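Local coordinates for protein nucleoside kinase (PDB 2C4E) that catalyses ATP-dependent phosphorylation of nucleosides, chiefly inosine, guanosine and cytidine, to their monophosphates, working as a homodimer with magnesium or manganese, at residues A210-K215 with D247-G252; G42-N47 with H135-D140; I8-H13 with A46-G51. One frame throughout, in Å; residues are numbered along the deposited sequence.

Interaction 1 (A210-K215 with D247-G252)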
loop_
_atom_site.group_PDB
_atom_site.type_symbol
_atom_site.label_atom_id
_atom_site.label_comp_id
_atom_site.label_asym_id
_atom_site.label_seq_id
_atom_site.Cartn_x
_atom_site.Cartn_y
_atom_site.Cartn_z
ATOM N N ALA A 210 -18.804 5.291 33.396
ATOM C CA ALA A 210 -17.628 4.460 33.588
ATOM C C ALA A 210 -16.530 4.930 32.670
ATOM O O ALA A 210 -16.752 5.162 31.472
ATOM C CB ALA A 210 -17.928 2.998 33.323
ATOM N N LEU A 211 -15.346 5.096 33.256
ATOM C CA LEU A 211 -14.142 5.402 32.533
ATOM C C LEU A 211 -13.266 4.165 32.637
ATOM O O LEU A 211 -12.960 3.721 33.736
ATOM C CB LEU A 211 -13.425 6.582 33.211
ATOM C CG LEU A 211 -11.956 6.785 32.862
ATOM C CD1 LEU A 211 -11.829 7.124 31.391
ATOM C CD2 LEU A 211 -11.350 7.881 33.745
ATOM N N ILE A 212 -12.871 3.621 31.499
ATOM C CA ILE A 212 -12.100 2.407 31.435
ATOM C C ILE A 212 -10.773 2.743 30.779
ATOM O O ILE A 212 -10.710 3.125 29.602
ATOM C CB ILE A 212 -12.827 1.320 30.633
ATOM C CG1 ILE A 212 -14.229 1.055 31.226
ATOM C CG2 ILE A 212 -11.958 0.056 30.619
ATOM C CD1 ILE A 212 -15.357 1.805 30.528
ATOM N N VAL A 213 -9.718 2.656 31.566
ATOM C CA VAL A 213 -8.379 2.919 31.086
ATOM C C VAL A 213 -7.661 1.592 30.915
ATOM O O VAL A 213 -7.442 0.855 31.876
ATOM C CB VAL A 213 -7.595 3.842 32.046
ATOM C CG1 VAL A 213 -6.183 4.069 31.532
ATOM C CG2 VAL A 213 -8.333 5.166 32.247
ATOM N N THR A 214 -7.314 1.292 29.678
ATOM C CA THR A 214 -6.645 0.056 29.353
ATOM C C THR A 214 -5.148 0.294 29.254
ATOM O O THR A 214 -4.694 1.313 28.724
ATOM C CB THR A 214 -7.223 -0.505 28.039
ATOM O OG1 THR A 214 -7.215 0.528 27.041
ATOM C CG2 THR A 214 -8.684 -0.819 28.193
ATOM N N LYS A 215 -4.393 -0.657 29.797
ATOM C CA LYS A 215 -2.943 -0.580 29.893
ATOM C C LYS A 215 -2.287 -1.833 29.286
ATOM O O LYS A 215 -1.157 -2.158 29.606
ATOM C CB LYS A 215 -2.530 -0.416 31.361
ATOM C CG LYS A 215 -3.324 0.630 32.138
ATOM C CD LYS A 215 -2.962 0.621 33.615
ATOM C CE LYS A 215 -3.757 1.658 34.393
ATOM N NZ LYS A 215 -3.660 1.444 35.862
ATOM N N ASP A 247 -9.670 -3.546 20.403
ATOM C CA ASP A 247 -11.054 -3.646 19.936
ATOM C C ASP A 247 -11.731 -4.852 20.562
ATOM O O ASP A 247 -12.922 -4.796 20.904
ATOM C CB ASP A 247 -11.130 -3.735 18.414
ATOM C CG ASP A 247 -10.609 -2.487 17.726
ATOM O OD1 ASP A 247 -10.819 -1.375 18.252
ATOM O OD2 ASP A 247 -9.982 -2.530 16.650
ATOM N N SER A 248 -10.968 -5.931 20.741
ATOM C CA SER A 248 -11.512 -7.154 21.318
ATOM C C SER A 248 -11.854 -7.009 22.795
ATOM O O SER A 248 -12.816 -7.608 23.250
ATOM C CB SER A 248 -10.568 -8.333 21.111
ATOM O OG SER A 248 -9.430 -8.218 21.932
ATOM N N TYR A 249 -11.081 -6.214 23.531
ATOM C CA TYR A 249 -11.392 -5.923 24.923
ATOM C C TYR A 249 -12.723 -5.190 24.996
ATOM O O TYR A 249 -13.542 -5.486 25.834
ATOM C CB TYR A 249 -10.316 -5.042 25.553
ATOM C CG TYR A 249 -10.572 -4.671 27.007
ATOM C CD1 TYR A 249 -9.893 -5.327 28.044
ATOM C CD2 TYR A 249 -11.460 -3.654 27.354
ATOM C CE1 TYR A 249 -10.121 -5.003 29.366
ATOM C CE2 TYR A 249 -11.686 -3.315 28.699
ATOM C CZ TYR A 249 -11.001 -3.991 29.693
ATOM O OH TYR A 249 -11.210 -3.661 31.023
ATOM N N ARG A 250 -12.905 -4.187 24.139
ATOM C CA ARG A 250 -14.164 -3.461 24.085
ATOM C C ARG A 250 -15.325 -4.376 23.676
ATOM O O ARG A 250 -16.383 -4.318 24.287
ATOM C CB ARG A 250 -14.036 -2.228 23.181
ATOM C CG ARG A 250 -13.200 -1.114 23.826
ATOM C CD ARG A 250 -12.023 -0.679 23.016
ATOM N NE ARG A 250 -11.202 0.352 23.653
ATOM C CZ ARG A 250 -10.072 0.144 24.318
ATOM N NH1 ARG A 250 -9.595 -1.081 24.511
ATOM N NH2 ARG A 250 -9.407 1.183 24.819
ATOM N N ALA A 251 -15.106 -5.248 22.696
ATOM C CA ALA A 251 -16.107 -6.223 22.285
ATOM C C ALA A 251 -16.544 -7.093 23.458
ATOM O O ALA A 251 -17.736 -7.285 23.685
ATOM C CB ALA A 251 -15.586 -7.083 21.131
ATOM N N GLY A 252 -15.581 -7.590 24.225
ATOM C CA GLY A 252 -15.873 -8.432 25.369
ATOM C C GLY A 252 -16.592 -7.678 26.469
ATOM O O GLY A 252 -17.577 -8.173 27.029
#

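Interaction 2 (G42-N47 with H135-D140)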
loop_
_atom_site.group_PDB
_atom_site.type_symbol
_atom_site.label_atom_id
_atom_site.label_comp_id
_atom_site.label_asym_id
_atom_site.label_seq_id
_atom_site.Cartn_x
_atom_site.Cartn_y
_atom_site.Cartn_z
ATOM N N GLY A 42 -10.594 -5.913 8.848
ATOM C CA GLY A 42 -10.278 -4.973 9.908
ATOM C C GLY A 42 -11.199 -3.776 9.986
ATOM O O GLY A 42 -12.351 -3.827 9.529
ATOM N N GLY A 43 -10.674 -2.695 10.558
ATOM C CA GLY A 43 -11.447 -1.508 10.894
ATOM C C GLY A 43 -11.961 -1.628 12.320
ATOM O O GLY A 43 -12.578 -2.629 12.658
ATOM N N ALA A 44 -11.687 -0.638 13.163
ATOM C CA ALA A 44 -12.075 -0.714 14.589
ATOM C C ALA A 44 -13.556 -1.026 14.839
ATOM O O ALA A 44 -13.870 -1.839 15.713
ATOM C CB ALA A 44 -11.657 0.539 15.319
ATOM N N ALA A 45 -14.470 -0.407 14.091
ATOM C CA ALA A 45 -15.895 -0.684 14.278
ATOM C C ALA A 45 -16.240 -2.121 13.926
ATOM O O ALA A 45 -16.894 -2.802 14.703
ATOM C CB ALA A 45 -16.782 0.305 13.481
ATOM N N ALA A 46 -15.783 -2.591 12.769
ATOM C CA ALA A 46 -16.023 -3.948 12.316
ATOM C C ALA A 46 -15.386 -4.972 13.251
ATOM O O ALA A 46 -16.002 -5.977 13.579
ATOM C CB ALA A 46 -15.496 -4.121 10.916
ATOM N N ASN A 47 -14.157 -4.727 13.675
ATOM C CA ASN A 47 -13.479 -5.610 14.624
ATOM C C ASN A 47 -14.349 -5.831 15.855
ATOM O O ASN A 47 -14.567 -6.954 16.309
ATOM C CB ASN A 47 -12.162 -4.997 15.086
ATOM C CG ASN A 47 -11.106 -4.976 13.987
ATOM O OD1 ASN A 47 -11.239 -5.666 12.979
ATOM N ND2 ASN A 47 -10.066 -4.181 14.182
ATOM N N HIS A 135 -21.786 1.915 20.121
ATOM C CA HIS A 135 -20.359 2.029 20.345
ATOM C C HIS A 135 -19.722 2.749 19.170
ATOM O O HIS A 135 -19.883 2.330 18.021
ATOM C CB HIS A 135 -19.713 0.661 20.516
ATOM C CG HIS A 135 -18.232 0.733 20.648
ATOM N ND1 HIS A 135 -17.611 1.268 21.753
ATOM C CD2 HIS A 135 -17.245 0.378 19.791
ATOM C CE1 HIS A 135 -16.304 1.253 21.564
ATOM N NE2 HIS A 135 -16.054 0.694 20.394
ATOM N N ILE A 136 -19.005 3.820 19.495
ATOM C CA ILE A 136 -18.446 4.764 18.550
ATOM C C ILE A 136 -16.940 4.611 18.587
ATOM O O ILE A 136 -16.281 5.003 19.541
ATOM C CB ILE A 136 -18.846 6.184 18.915
ATOM C CG1 ILE A 136 -20.364 6.296 18.827
ATOM C CG2 ILE A 136 -18.158 7.175 17.951
ATOM C CD1 ILE A 136 -20.947 7.592 19.377
ATOM N N ALA A 137 -16.421 4.014 17.530
ATOM C CA ALA A 137 -15.012 3.767 17.390
ATOM C C ALA A 137 -14.406 4.791 16.451
ATOM O O ALA A 137 -15.039 5.794 16.114
ATOM C CB ALA A 137 -14.800 2.348 16.883
ATOM N N THR A 138 -13.166 4.586 16.048
ATOM C CA THR A 138 -12.530 5.557 15.173
ATOM C C THR A 138 -13.289 5.657 13.853
ATOM O O THR A 138 -13.878 4.702 13.371
ATOM C CB THR A 138 -11.053 5.236 14.909
ATOM O OG1 THR A 138 -10.922 3.854 14.578
ATOM C CG2 THR A 138 -10.229 5.434 16.173
ATOM N N GLY A 139 -13.279 6.836 13.284
ATOM C CA GLY A 139 -14.070 7.113 12.107
ATOM C C GLY A 139 -13.954 8.571 11.754
ATOM O O GLY A 139 -12.838 9.100 11.627
ATOM N N ASP A 140 -15.092 9.204 11.517
ATOM C CA ASP A 140 -15.149 10.623 11.229
ATOM C C ASP A 140 -15.626 11.300 12.509
ATOM O O ASP A 140 -16.745 11.041 12.966
ATOM C CB ASP A 140 -16.124 10.886 10.092
ATOM C CG ASP A 140 -16.259 12.344 9.776
ATOM O OD1 ASP A 140 -15.545 12.851 8.878
ATOM O OD2 ASP A 140 -17.079 13.070 10.373
#

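Interaction 3 (I8-H13 with A46-G51)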
loop_
_atom_site.group_PDB
_atom_site.type_symbol
_atom_site.label_atom_id
_atom_site.label_comp_id
_atom_site.label_asym_id
_atom_site.label_seq_id
_atom_site.Cartn_x
_atom_site.Cartn_y
_atom_site.Cartn_z
ATOM N N ILE A 8 -26.002 -4.330 19.906
ATOM C CA ILE A 8 -25.028 -3.263 19.941
ATOM C C ILE A 8 -24.797 -2.786 18.523
ATOM O O ILE A 8 -24.613 -3.597 17.625
ATOM C CB ILE A 8 -23.696 -3.768 20.533
ATOM C CG1 ILE A 8 -23.929 -4.281 21.958
ATOM C CG2 ILE A 8 -22.650 -2.647 20.512
ATOM C CD1 ILE A 8 -22.716 -4.912 22.602
ATOM N N THR A 9 -24.821 -1.471 18.341
ATOM C CA THR A 9 -24.456 -0.820 17.096
ATOM C C THR A 9 -23.007 -0.378 17.203
ATOM O O THR A 9 -22.623 0.220 18.198
ATOM C CB THR A 9 -25.316 0.433 16.884
ATOM O OG1 THR A 9 -26.712 0.086 16.843
ATOM C CG2 THR A 9 -25.014 1.056 15.523
ATOM N N CYS A 10 -22.188 -0.733 16.223
ATOM C CA CYS A 10 -20.819 -0.251 16.138
ATOM C C CYS A 10 -20.694 0.697 14.972
ATOM O O CYS A 10 -21.057 0.342 13.859
ATOM C CB CYS A 10 -19.857 -1.402 15.915
ATOM S SG CYS A 10 -19.820 -2.539 17.313
ATOM N N VAL A 11 -20.185 1.893 15.245
ATOM C CA VAL A 11 -20.081 2.960 14.275
ATOM C C VAL A 11 -18.600 3.239 14.059
ATOM O O VAL A 11 -17.812 3.360 15.006
ATOM C CB VAL A 11 -20.760 4.257 14.790
ATOM C CG1 VAL A 11 -20.556 5.399 13.818
ATOM C CG2 VAL A 11 -22.243 4.027 15.060
ATOM N N GLY A 12 -18.207 3.311 12.805
ATOM C CA GLY A 12 -16.852 3.688 12.470
ATOM C C GLY A 12 -16.285 2.823 11.365
ATOM O O GLY A 12 -17.010 2.226 10.572
ATOM N N HIS A 13 -14.971 2.737 11.343
ATOM C CA HIS A 13 -14.276 2.102 10.234
ATOM C C HIS A 13 -14.544 0.614 10.087
ATOM O O HIS A 13 -14.432 -0.150 11.042
ATOM C CB HIS A 13 -12.780 2.316 10.386
ATOM C CG HIS A 13 -12.354 3.728 10.149
ATOM N ND1 HIS A 13 -12.838 4.485 9.103
ATOM C CD2 HIS A 13 -11.469 4.511 10.806
ATOM C CE1 HIS A 13 -12.280 5.684 9.139
ATOM N NE2 HIS A 13 -11.449 5.725 10.165
ATOM N N ALA A 46 -15.783 -2.591 12.769
ATOM C CA ALA A 46 -16.023 -3.948 12.316
ATOM C C ALA A 46 -15.386 -4.972 13.251
ATOM O O ALA A 46 -16.002 -5.977 13.579
ATOM C CB ALA A 46 -15.496 -4.121 10.916
ATOM N N ASN A 47 -14.157 -4.727 13.675
ATOM C CA ASN A 47 -13.479 -5.610 14.624
ATOM C C ASN A 47 -14.349 -5.831 15.855
ATOM O O ASN A 47 -14.567 -6.954 16.309
ATOM C CB ASN A 47 -12.162 -4.997 15.086
ATOM C CG ASN A 47 -11.106 -4.976 13.987
ATOM O OD1 ASN A 47 -11.239 -5.666 12.979
ATOM N ND2 ASN A 47 -10.066 -4.181 14.182
ATOM N N THR A 48 -14.845 -4.734 16.385
ATOM C CA THR A 48 -15.672 -4.776 17.580
ATOM C C THR A 48 -16.988 -5.518 17.288
ATOM O O THR A 48 -17.388 -6.374 18.054
ATOM C CB THR A 48 -15.915 -3.356 18.118
ATOM O OG1 THR A 48 -14.667 -2.678 18.363
ATOM C CG2 THR A 48 -16.559 -3.402 19.485
ATOM N N ALA A 49 -17.647 -5.204 16.170
ATOM C CA ALA A 49 -18.918 -5.832 15.803
ATOM C C ALA A 49 -18.783 -7.320 15.633
ATOM O O ALA A 49 -19.653 -8.072 16.058
ATOM C CB ALA A 49 -19.492 -5.218 14.528
ATOM N N VAL A 50 -17.702 -7.744 14.986
ATOM C CA VAL A 50 -17.449 -9.165 14.781
ATOM C C VAL A 50 -17.139 -9.861 16.104
ATOM O O VAL A 50 -17.645 -10.946 16.350
ATOM C CB VAL A 50 -16.337 -9.399 13.725
ATOM C CG1 VAL A 50 -15.966 -10.890 13.627
ATOM C CG2 VAL A 50 -16.787 -8.908 12.377
ATOM N N GLY A 51 -16.330 -9.239 16.961
ATOM C CA GLY A 51 -16.054 -9.788 18.286
ATOM C C GLY A 51 -17.304 -9.935 19.135
ATOM O O GLY A 51 -17.481 -10.928 19.849
#

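Interaction 1 (A210-K215 with D247-G252)
Thr214, on strand 210-214 of the central sheet in this ribokinase fold, meets Tyr249 and Arg250 of helix 245-258; the axes of the two short segments come within 11.1 Å at an angle of 145°. The polar part is one hydrogen bond: Arg250 NH2 donates to Thr214 OG1 over 3.2 Å (158° at the hydrogen), with the oxygen at the guanidinium edge, near its plane. NH2 also forms a salt bridge with Asp160, while NH1 bonds back to Gly246 O in its own helix, which ties down the rotation of the group. Thr214 OG1 has a further partner in Asn186 OD1; both residues bind ATP, and Arg250 is the probable transition-state stabilizer. A leucine in place of Arg250 would probably leave Asp160 without its charge mate and Thr214 OG1 without this donor. The apolar part centres on Tyr249, whose CG stands anti to the backbone N (chi1 179°), carrying the ring out toward the strand. Thr214 CG2 lies over one ring face in a CH-pi contact, 4.1 Å from the centroid and displaced toward the rim. Ile212 CG2 approaches the same ring obliquely and comes within 3.8 Å of Tyr249 OH, which is hydrogen-bonded to Ser220 OG.

Interaction 2 (G42-N47 with H135-D140)
Ala44 and Ala45 meet Ala137 and Thr138 without any flat side-chain group between them: no side-chain ring, amide or carboxylate takes part, and methyls, one hydroxyl and the backbone N of Ala45 do the touching. Ala44 CB sits against two neighbours of the other segment, 3.9 Å from Ala137 CB and 3.5 Å from Thr138 OG1. The hydroxyl arrives there because chi1 of Thr138 (47°) sets OG1 between the backbone N and the carbonyl carbon. Ala137 CB reaches in turn over the start of the helix, lying 3.9 Å from Ala45 N and 4.4 Å from Ala45 CB. With side chains this small the backbones close to 5.5 Å between the CA atoms of Ala45 and Ala137. No hydrogen bond crosses. Gly42 and Gly43 form the diglycine of the PfkB (ribokinase) family, which in relatives serves as the hinge between lid and body; here Gly42 ends lid strand 33-42 and Gly43 leads into helix 44-54, which starts beside the chain leaving strand 131-136 of the main sheet. Gly43, a substrate-binding residue, takes the N-cap position with backbone angles (phi 92°, psi 126°) at which a CB would jam against the preceding carbonyl oxygen. Its own carbonyl accepts the first-turn bond from Asn47 N. On the other segment, Gly139 N is held by Asp164 OD2, and Asp140 OD2 caps Phe143 N at the start of helix 141-151.

Interaction 3 (I8-H13 with A46-G51)
Cys10 SG presses into the surface of helix 44-54, 3.6 Å from Ala49 N, 3.9 Å from Ala49 CB and 4.0 Å from Thr48 CG2. These are packing contacts, with the sulfur lying against backbone as well as methyl groups. Its place follows from chi1 of Cys10 (-65°), which puts SG anti to the carbonyl carbon; the bond from CA to CB already points to the helix, and SG continues to it, as its contacts with Thr48 and Ala49 attest. The small side chain of Ala49 admits the strand closely, with 5.9 Å between the CA atoms of Cys10 and Ala49. Farther along, past the end of the strand, a backbone bond takes over: Ala46 N donates to His13 O at 3.3 Å, nearly straight (164°) but tilted from the carbonyl plane. Ala46 belongs to the first turn of the helix, where amides lack an acceptor from a preceding turn, and the loop carbonyl supplies one.

The next shell positions both partners. Thr48 OG1 bonds back to Ala44 O one turn earlier, which fixes the rotation of the side chain and leaves CG2 for Cys10. Gly12, with backbone angles at which a CB would collide with the carbonyl oxygen before it, turns the chain out of the strand, and its own O is held by Ser63 OG. The imidazole of His13 leads away from Ala46 to the ring of substrate-binding Phe113, their planes at about 55°. This is the layered alpha/beta body of the ribokinase fold, with a helix laid on strand 7-11 of the main sheet and the substrate-binding Asn47 near the start of that helix.

Helix 44-54 joins the three contacts. Interactions 2 and 3, with centres about 6 Å apart, share Ala46 and Asn47 and rest on neighbouring parallel strands, stitched by His135 N to Thr9 O (2.7 Å) and Val11 N to His135 O (2.8 Å). Ala45 CB bridges them too, 3.4 Å from His13 O. Interaction 1 lies about 14 Å from the centre of each, but its helix packs beside helix 44-54, with Ala251 CB 3.6 Å from Thr48 O. The active site closes this link: Asp247 OD2, of the inferred proton acceptor, lies 3.0 Å from Asn47 ND2, so substrate-binding residues meet where the two helices begin, while Thr214 reaches the ATP side.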